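Local atomic coordinates of kojibiose phosphorylase (Gut metagenome, PDB entry 6W0P), a protein that belongs to glycoside hydrolase family 65 and joins a beta-rich N-terminal domain to a helical catalytic domain and a small C-terminal beta domain. Residues P588-M598 and I627-I635; F644-D652 and I664-N675. All blocks are in the same frame, centred on the assembly; numbering follows the deposited sequence. Where two conformers were deposited one is given.

Contact 1: P588-M598 and I627-I635; sequences PDVLMFMFLYM and IHSIIASKI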
# COMPACT_ATOMS: atom_id res chain seq x y z
N PRO A 588 1.75 -20.17 13.50
CA PRO A 588 2.02 -20.06 14.93
C PRO A 588 2.41 -18.63 15.34
O PRO A 588 3.31 -18.05 14.76
CB PRO A 588 3.16 -21.05 15.15
CG PRO A 588 2.92 -22.08 14.07
CD PRO A 588 2.45 -21.29 12.86
N ASP A 589 1.72 -18.10 16.35
CA ASP A 589 2.06 -16.80 16.97
C ASP A 589 2.33 -17.08 18.46
O ASP A 589 3.51 -17.22 18.82
CB ASP A 589 0.95 -15.80 16.62
CG ASP A 589 1.35 -14.35 16.78
OD1 ASP A 589 1.76 -14.01 17.91
OD2 ASP A 589 1.24 -13.57 15.77
N VAL A 590 1.28 -17.30 19.26
CA VAL A 590 1.44 -17.78 20.67
C VAL A 590 2.24 -19.09 20.64
O VAL A 590 3.19 -19.24 21.45
CB VAL A 590 0.09 -17.96 21.35
CG1 VAL A 590 0.21 -18.76 22.65
CG2 VAL A 590 -0.59 -16.63 21.60
N LEU A 591 1.86 -20.02 19.77
CA LEU A 591 2.45 -21.39 19.73
C LEU A 591 3.90 -21.31 19.24
O LEU A 591 4.69 -22.23 19.54
CB LEU A 591 1.59 -22.29 18.84
CG LEU A 591 0.23 -22.70 19.40
CD1 LEU A 591 -0.33 -23.90 18.64
CD2 LEU A 591 0.30 -23.01 20.90
N MET A 592 4.24 -20.25 18.50
CA MET A 592 5.64 -19.99 18.10
C MET A 592 6.50 -19.71 19.35
O MET A 592 7.52 -20.37 19.50
CB MET A 592 5.74 -18.80 17.15
CG MET A 592 7.07 -18.73 16.47
SD MET A 592 7.25 -20.14 15.35
CE MET A 592 9.03 -20.15 15.13
N PHE A 593 6.14 -18.77 20.22
CA PHE A 593 7.05 -18.49 21.37
C PHE A 593 6.99 -19.67 22.35
O PHE A 593 7.97 -19.94 23.00
CB PHE A 593 6.82 -17.11 21.98
CG PHE A 593 5.58 -16.95 22.82
CD1 PHE A 593 5.54 -17.43 24.11
CD2 PHE A 593 4.49 -16.26 22.33
CE1 PHE A 593 4.41 -17.27 24.90
CE2 PHE A 593 3.37 -16.07 23.12
CZ PHE A 593 3.33 -16.58 24.40
N MET A 594 5.88 -20.39 22.41
CA MET A 594 5.75 -21.56 23.28
C MET A 594 6.67 -22.66 22.75
O MET A 594 7.38 -23.28 23.57
CB MET A 594 4.29 -22.00 23.38
CG MET A 594 3.46 -20.96 24.13
SD MET A 594 1.86 -21.54 24.76
CE MET A 594 2.44 -22.45 26.19
N PHE A 595 6.80 -22.82 21.42
CA PHE A 595 7.78 -23.76 20.81
C PHE A 595 9.21 -23.33 21.16
O PHE A 595 10.00 -24.20 21.57
CB PHE A 595 7.62 -23.80 19.30
CG PHE A 595 8.77 -24.45 18.57
CD1 PHE A 595 8.95 -25.82 18.63
CD2 PHE A 595 9.60 -23.71 17.75
CE1 PHE A 595 9.99 -26.43 17.94
CE2 PHE A 595 10.64 -24.31 17.06
CZ PHE A 595 10.84 -25.67 17.17
N LEU A 596 9.54 -22.04 20.99
CA LEU A 596 10.96 -21.56 21.10
C LEU A 596 11.44 -21.71 22.55
O LEU A 596 12.68 -21.67 22.79
CB LEU A 596 11.08 -20.11 20.62
CG LEU A 596 10.80 -19.85 19.13
CD1 LEU A 596 10.84 -18.35 18.85
CD2 LEU A 596 11.79 -20.58 18.22
N TYR A 597 10.49 -21.85 23.46
CA TYR A 597 10.70 -21.94 24.93
C TYR A 597 9.87 -23.08 25.52
O TYR A 597 9.36 -22.95 26.67
CB TYR A 597 10.38 -20.58 25.55
CG TYR A 597 11.43 -19.53 25.28
CD1 TYR A 597 12.65 -19.53 25.95
CD2 TYR A 597 11.18 -18.54 24.36
CE1 TYR A 597 13.60 -18.55 25.69
CE2 TYR A 597 12.12 -17.56 24.09
CZ TYR A 597 13.33 -17.56 24.76
OH TYR A 597 14.19 -16.56 24.44
N MET A 598 9.76 -24.19 24.78
CA MET A 598 8.94 -25.38 25.16
C MET A 598 9.33 -25.87 26.56
O MET A 598 8.44 -26.36 27.29
CB MET A 598 9.12 -26.52 24.14
CG MET A 598 10.55 -27.03 24.01
SD MET A 598 10.75 -28.45 22.89
CE MET A 598 9.92 -27.86 21.41
N ILE A 627 5.42 -27.04 13.47
CA ILE A 627 5.37 -26.48 14.84
C ILE A 627 4.22 -27.17 15.58
O ILE A 627 4.42 -27.60 16.72
CB ILE A 627 5.17 -24.96 14.80
CG1 ILE A 627 6.34 -24.27 14.10
CG2 ILE A 627 4.96 -24.42 16.20
CD1 ILE A 627 7.65 -24.61 14.71
N HIS A 628 3.07 -27.27 14.93
CA HIS A 628 1.87 -27.92 15.50
C HIS A 628 2.16 -29.42 15.72
O HIS A 628 1.74 -29.96 16.78
CB HIS A 628 0.64 -27.60 14.62
CG HIS A 628 0.19 -26.18 14.68
ND1 HIS A 628 0.65 -25.20 13.81
CD2 HIS A 628 -0.67 -25.56 15.51
CE1 HIS A 628 0.09 -24.05 14.11
NE2 HIS A 628 -0.72 -24.24 15.15
N SER A 629 2.84 -30.09 14.77
CA SER A 629 3.21 -31.53 14.92
C SER A 629 4.09 -31.68 16.16
O SER A 629 3.84 -32.61 16.95
CB SER A 629 3.93 -32.11 13.73
OG SER A 629 4.23 -33.49 14.01
N ILE A 630 5.06 -30.77 16.34
CA ILE A 630 6.07 -30.88 17.43
C ILE A 630 5.35 -30.69 18.75
O ILE A 630 5.61 -31.48 19.65
CB ILE A 630 7.23 -29.88 17.26
CG1 ILE A 630 8.12 -30.32 16.09
CG2 ILE A 630 8.00 -29.75 18.57
CD1 ILE A 630 8.80 -29.19 15.38
N ILE A 631 4.49 -29.67 18.85
CA ILE A 631 3.74 -29.39 20.10
C ILE A 631 2.77 -30.55 20.35
O ILE A 631 2.69 -30.98 21.49
CB ILE A 631 3.06 -28.01 20.05
CG1 ILE A 631 4.11 -26.90 20.08
CG2 ILE A 631 2.05 -27.85 21.19
CD1 ILE A 631 3.53 -25.51 19.76
N ALA A 632 2.06 -31.03 19.33
CA ALA A 632 1.13 -32.18 19.45
C ALA A 632 1.87 -33.37 20.05
O ALA A 632 1.36 -33.93 21.02
CB ALA A 632 0.52 -32.56 18.12
N SER A 633 3.04 -33.72 19.52
CA SER A 633 3.88 -34.84 20.05
C SER A 633 4.15 -34.61 21.55
O SER A 633 3.92 -35.51 22.34
CB SER A 633 5.17 -34.99 19.29
OG SER A 633 4.99 -35.73 18.10
N LYS A 634 4.62 -33.41 21.91
CA LYS A 634 5.01 -33.01 23.29
C LYS A 634 3.84 -33.24 24.26
O LYS A 634 4.13 -33.60 25.42
CB LYS A 634 5.45 -31.55 23.29
CG LYS A 634 6.09 -31.03 24.57
CD LYS A 634 7.47 -31.57 24.85
CE LYS A 634 8.50 -31.15 23.81
NZ LYS A 634 9.79 -31.89 23.97
N ILE A 635 2.59 -33.07 23.82
CA ILE A 635 1.40 -33.19 24.72
C ILE A 635 0.65 -34.52 24.48
O ILE A 635 -0.48 -34.64 25.00
CB ILE A 635 0.49 -31.95 24.59
CG1 ILE A 635 -0.03 -31.73 23.18
CG2 ILE A 635 1.19 -30.71 25.12
CD1 ILE A 635 -0.73 -30.41 23.00
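Phe595 and Ile631 mark the closest backbone approach, 7.0 Å between their CA atoms, where helical residues 590-596 and 627-634 pack with axes 10.4 Å apart and a crossing angle of 60°. No hydrogen bond links the two segments; the contact is made mostly by apolar side chains. With its CG anti to the backbone N (chi1 166°), Phe595 brings its ring across to the isoleucines: Ile627 CD1 lies over one face, 3.8 Å from the ring centroid in a CH-pi contact, while Ile630 CG2 touches the rim at CE1 near the ring plane. Branched isoleucine suits both places, offering a methyl at the end of either branch. Ile631 CD1 instead reaches the backbone of Leu591, 3.5 Å from its O, with CB close behind. Where segment 588-598 starts, the rigid ring of Pro588 puts CG 3.4 Å from His628 CE1, and Leu591 CD1 reaches the same imidazole at NE2. His628 turns its ND1 back to Ser624 O in its own helix. At the far end, in one of its two conformers, Met598 lays SD against Lys634 CE and NZ, a correspondingly uncertain contact. Helix 487-504 packs against 590-596 through Tyr488, helix 603-613 touches Val590, and helix 638-645 covers Ser629 and Ala632.

Contact 2: F644-D652 and I664-N675; sequences FFGFATRLD and IHMTSIAAAWMN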
# COMPACT_ATOMS: atom_id res chain seq x y z
N PHE A 644 -0.06 -33.79 10.97
CA PHE A 644 0.72 -32.55 10.71
C PHE A 644 2.08 -32.88 10.07
O PHE A 644 2.57 -32.06 9.20
CB PHE A 644 0.89 -31.71 11.99
CG PHE A 644 -0.31 -30.85 12.31
CD1 PHE A 644 -0.81 -29.95 11.37
CD2 PHE A 644 -0.93 -30.91 13.56
CE1 PHE A 644 -1.92 -29.16 11.63
CE2 PHE A 644 -2.04 -30.12 13.84
CZ PHE A 644 -2.52 -29.23 12.88
N PHE A 645 2.71 -34.00 10.44
CA PHE A 645 3.93 -34.44 9.73
C PHE A 645 3.57 -34.64 8.26
O PHE A 645 4.21 -33.99 7.45
CB PHE A 645 4.55 -35.70 10.31
CG PHE A 645 5.82 -36.09 9.58
CD1 PHE A 645 7.02 -35.45 9.86
CD2 PHE A 645 5.80 -37.07 8.60
CE1 PHE A 645 8.18 -35.80 9.19
CE2 PHE A 645 6.96 -37.42 7.94
CZ PHE A 645 8.15 -36.78 8.23
N GLY A 646 2.57 -35.48 7.96
CA GLY A 646 2.05 -35.75 6.60
C GLY A 646 3.15 -35.85 5.55
O GLY A 646 4.00 -36.73 5.67
N PHE A 647 3.17 -34.92 4.59
CA PHE A 647 4.09 -34.94 3.42
C PHE A 647 5.30 -34.02 3.66
O PHE A 647 5.86 -33.50 2.69
CB PHE A 647 3.33 -34.56 2.15
CG PHE A 647 2.49 -33.31 2.28
CD1 PHE A 647 3.03 -32.07 2.05
CD2 PHE A 647 1.15 -33.40 2.64
CE1 PHE A 647 2.27 -30.92 2.17
CE2 PHE A 647 0.38 -32.26 2.76
CZ PHE A 647 0.94 -31.02 2.53
N ALA A 648 5.74 -33.86 4.91
CA ALA A 648 6.83 -32.94 5.30
C ALA A 648 8.09 -33.16 4.44
O ALA A 648 8.71 -32.16 4.13
CB ALA A 648 7.15 -33.13 6.77
N THR A 649 8.46 -34.40 4.09
CA THR A 649 9.70 -34.71 3.33
C THR A 649 9.50 -34.56 1.82
O THR A 649 10.55 -34.65 1.11
CB THR A 649 10.25 -36.10 3.63
OG1 THR A 649 9.44 -37.09 2.98
CG2 THR A 649 10.34 -36.40 5.11
N ARG A 650 8.26 -34.33 1.35
CA ARG A 650 7.86 -34.44 -0.08
C ARG A 650 7.35 -33.10 -0.65
O ARG A 650 6.94 -33.08 -1.82
CB ARG A 650 6.74 -35.48 -0.25
CG ARG A 650 7.06 -36.86 0.31
CD ARG A 650 8.29 -37.47 -0.34
NE ARG A 650 8.14 -37.56 -1.79
CZ ARG A 650 8.93 -38.26 -2.58
NH1 ARG A 650 9.94 -38.96 -2.07
NH2 ARG A 650 8.70 -38.25 -3.89
N LEU A 651 7.36 -32.01 0.11
CA LEU A 651 6.66 -30.79 -0.35
C LEU A 651 7.20 -30.38 -1.72
O LEU A 651 6.37 -30.10 -2.62
CB LEU A 651 6.78 -29.66 0.67
CG LEU A 651 5.88 -28.46 0.38
CD1 LEU A 651 5.24 -27.95 1.66
CD2 LEU A 651 6.65 -27.33 -0.29
N ASP A 652 8.53 -30.33 -1.90
CA ASP A 652 9.16 -29.98 -3.22
C ASP A 652 9.14 -31.17 -4.19
O ASP A 652 8.74 -30.99 -5.37
CB ASP A 652 10.55 -29.39 -3.01
CG ASP A 652 10.45 -28.02 -2.39
OD1 ASP A 652 9.71 -27.17 -2.96
OD2 ASP A 652 11.04 -27.81 -1.33
N ILE A 664 12.97 -24.38 -4.61
CA ILE A 664 12.69 -25.27 -3.44
C ILE A 664 12.30 -24.35 -2.28
O ILE A 664 12.66 -23.13 -2.33
CB ILE A 664 13.91 -26.16 -3.13
CG1 ILE A 664 15.12 -25.35 -2.66
CG2 ILE A 664 14.25 -27.03 -4.32
CD1 ILE A 664 16.32 -26.21 -2.37
N HIS A 665 11.58 -24.89 -1.30
CA HIS A 665 11.12 -24.18 -0.08
C HIS A 665 12.05 -24.52 1.10
O HIS A 665 11.88 -25.58 1.73
CB HIS A 665 9.68 -24.55 0.22
CG HIS A 665 8.71 -24.25 -0.86
ND1 HIS A 665 8.65 -24.98 -2.00
CD2 HIS A 665 7.71 -23.35 -0.92
CE1 HIS A 665 7.67 -24.54 -2.74
NE2 HIS A 665 7.08 -23.54 -2.11
N MET A 666 12.97 -23.61 1.38
CA MET A 666 14.12 -23.85 2.28
C MET A 666 13.58 -24.11 3.70
O MET A 666 14.01 -25.08 4.32
CB MET A 666 15.04 -22.64 2.23
CG MET A 666 16.51 -22.96 2.29
SD MET A 666 17.00 -24.27 1.16
CE MET A 666 17.56 -25.46 2.38
N THR A 667 12.67 -23.29 4.20
CA THR A 667 12.11 -23.42 5.57
C THR A 667 11.36 -24.75 5.69
O THR A 667 11.50 -25.43 6.70
CB THR A 667 11.20 -22.26 5.97
OG1 THR A 667 12.06 -21.14 6.09
CG2 THR A 667 10.51 -22.48 7.29
N SER A 668 10.59 -25.11 4.67
CA SER A 668 9.85 -26.38 4.62
C SER A 668 10.84 -27.55 4.68
O SER A 668 10.57 -28.54 5.41
CB SER A 668 8.98 -26.46 3.40
OG SER A 668 8.65 -27.82 3.18
N ILE A 669 11.97 -27.41 4.01
CA ILE A 669 13.06 -28.42 3.99
C ILE A 669 13.63 -28.55 5.40
O ILE A 669 13.76 -29.70 5.86
CB ILE A 669 14.09 -28.06 2.90
CG1 ILE A 669 13.49 -28.36 1.52
CG2 ILE A 669 15.41 -28.79 3.08
CD1 ILE A 669 14.31 -27.87 0.38
N ALA A 670 13.95 -27.43 6.06
CA ALA A 670 14.50 -27.40 7.43
C ALA A 670 13.48 -28.00 8.39
O ALA A 670 13.88 -28.74 9.29
CB ALA A 670 14.84 -25.99 7.86
N ALA A 671 12.20 -27.70 8.18
CA ALA A 671 11.09 -28.09 9.08
C ALA A 671 10.95 -29.62 9.11
O ALA A 671 10.45 -30.12 10.12
CB ALA A 671 9.80 -27.46 8.63
N ALA A 672 11.36 -30.32 8.05
CA ALA A 672 11.21 -31.79 7.98
C ALA A 672 12.17 -32.39 9.01
O ALA A 672 11.76 -33.28 9.80
CB ALA A 672 11.48 -32.29 6.58
N TRP A 673 13.39 -31.87 9.05
CA TRP A 673 14.41 -32.31 10.03
C TRP A 673 13.88 -32.00 11.43
O TRP A 673 13.96 -32.87 12.30
CB TRP A 673 15.76 -31.64 9.79
CG TRP A 673 16.78 -32.02 10.81
CD1 TRP A 673 17.63 -33.07 10.75
CD2 TRP A 673 17.03 -31.37 12.07
NE1 TRP A 673 18.43 -33.10 11.86
CE2 TRP A 673 18.08 -32.07 12.69
CE3 TRP A 673 16.50 -30.25 12.71
CZ2 TRP A 673 18.58 -31.71 13.94
CZ3 TRP A 673 16.99 -29.89 13.94
CH2 TRP A 673 18.03 -30.61 14.54
N MET A 674 13.38 -30.78 11.63
CA MET A 674 12.85 -30.30 12.93
C MET A 674 11.71 -31.20 13.40
O MET A 674 11.73 -31.60 14.59
CB MET A 674 12.31 -28.89 12.79
CG MET A 674 13.34 -27.93 12.29
SD MET A 674 14.07 -27.16 13.70
CE MET A 674 12.82 -25.94 14.10
N ASN A 675 10.74 -31.46 12.51
CA ASN A 675 9.57 -32.32 12.79
C ASN A 675 10.06 -33.69 13.27
O ASN A 675 9.41 -34.27 14.18
CB ASN A 675 8.61 -32.45 11.61
CG ASN A 675 7.17 -32.64 12.05
OD1 ASN A 675 6.26 -32.16 11.38
ND2 ASN A 675 6.95 -33.36 13.15
O HOH W 1 5.18 -31.03 9.16
O HOH W 2 8.20 -30.12 5.70
O HOH W 3 9.89 -30.08 2.73
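Asp652 and His665 form a His-carboxylate pair in the helical catalytic domain, at the N-terminal end of helix 666-680, where His665 occupies the N-cap position. His665 ND1 donates to the syn lone pair of Asp652 OD1 at 2.6 Å, and the oxygen lies only 7° out of the imidazole plane. Asp652 OD2 accepts the backbone N of His665 at 3.0 Å, nearly straight at 170°. Aspartate suits this place because its two oxygens can hold ring and backbone of one residue together, helping to fix the ring's rotation; NE2 is hydrogen-bonded elsewhere in the structure, and Thr660 OG1 also bonds OD1. Leu651 CD2 covers one imidazole face in a CH-pi contact.

Toward the other end of the contact, a type II' turn from Phe645 to Ala648, with Gly646 at positive phi, leads out of helix 638-645. Small Ala648 and Ala672 let the backbones come to 5.3 Å between CA atoms, and waters bridge the polar groups. Ala648 O accepts from two: water 2 also donates to Ser668 O, and water 3 bonds Ser668 OG. Phe645 CD1 meets Asn675 CG at the ring edge, the amide turned 79° from the ring. Ser629 satisfies Asn675 ND2; water 1 donates to Asn675 OD1 at 2.7 Å and to Phe644 O at 2.8 Å.

Overall arrangement
Followed from the N terminus, the chain passes the beta-rich N-terminal domain before entering the catalytic domain that holds both contacts. Contact 1 closes a loop of 28 residues, including helix 603-613, by returning helix 624-634 to 590-596. Contact 2 then closes a shorter one, in which 11 residues without helix or strand bring 664-675, the start of helix 666-680, back against 644-652. The two are in series, neither nesting nor crossing, with centres about 16 Å apart. Consecutive helices 624-634 and 638-645 join them, Phe644 packing on Ser629 and His628. Phe595 also meets Met674, so helix 666-680 touches both helices of contact 1.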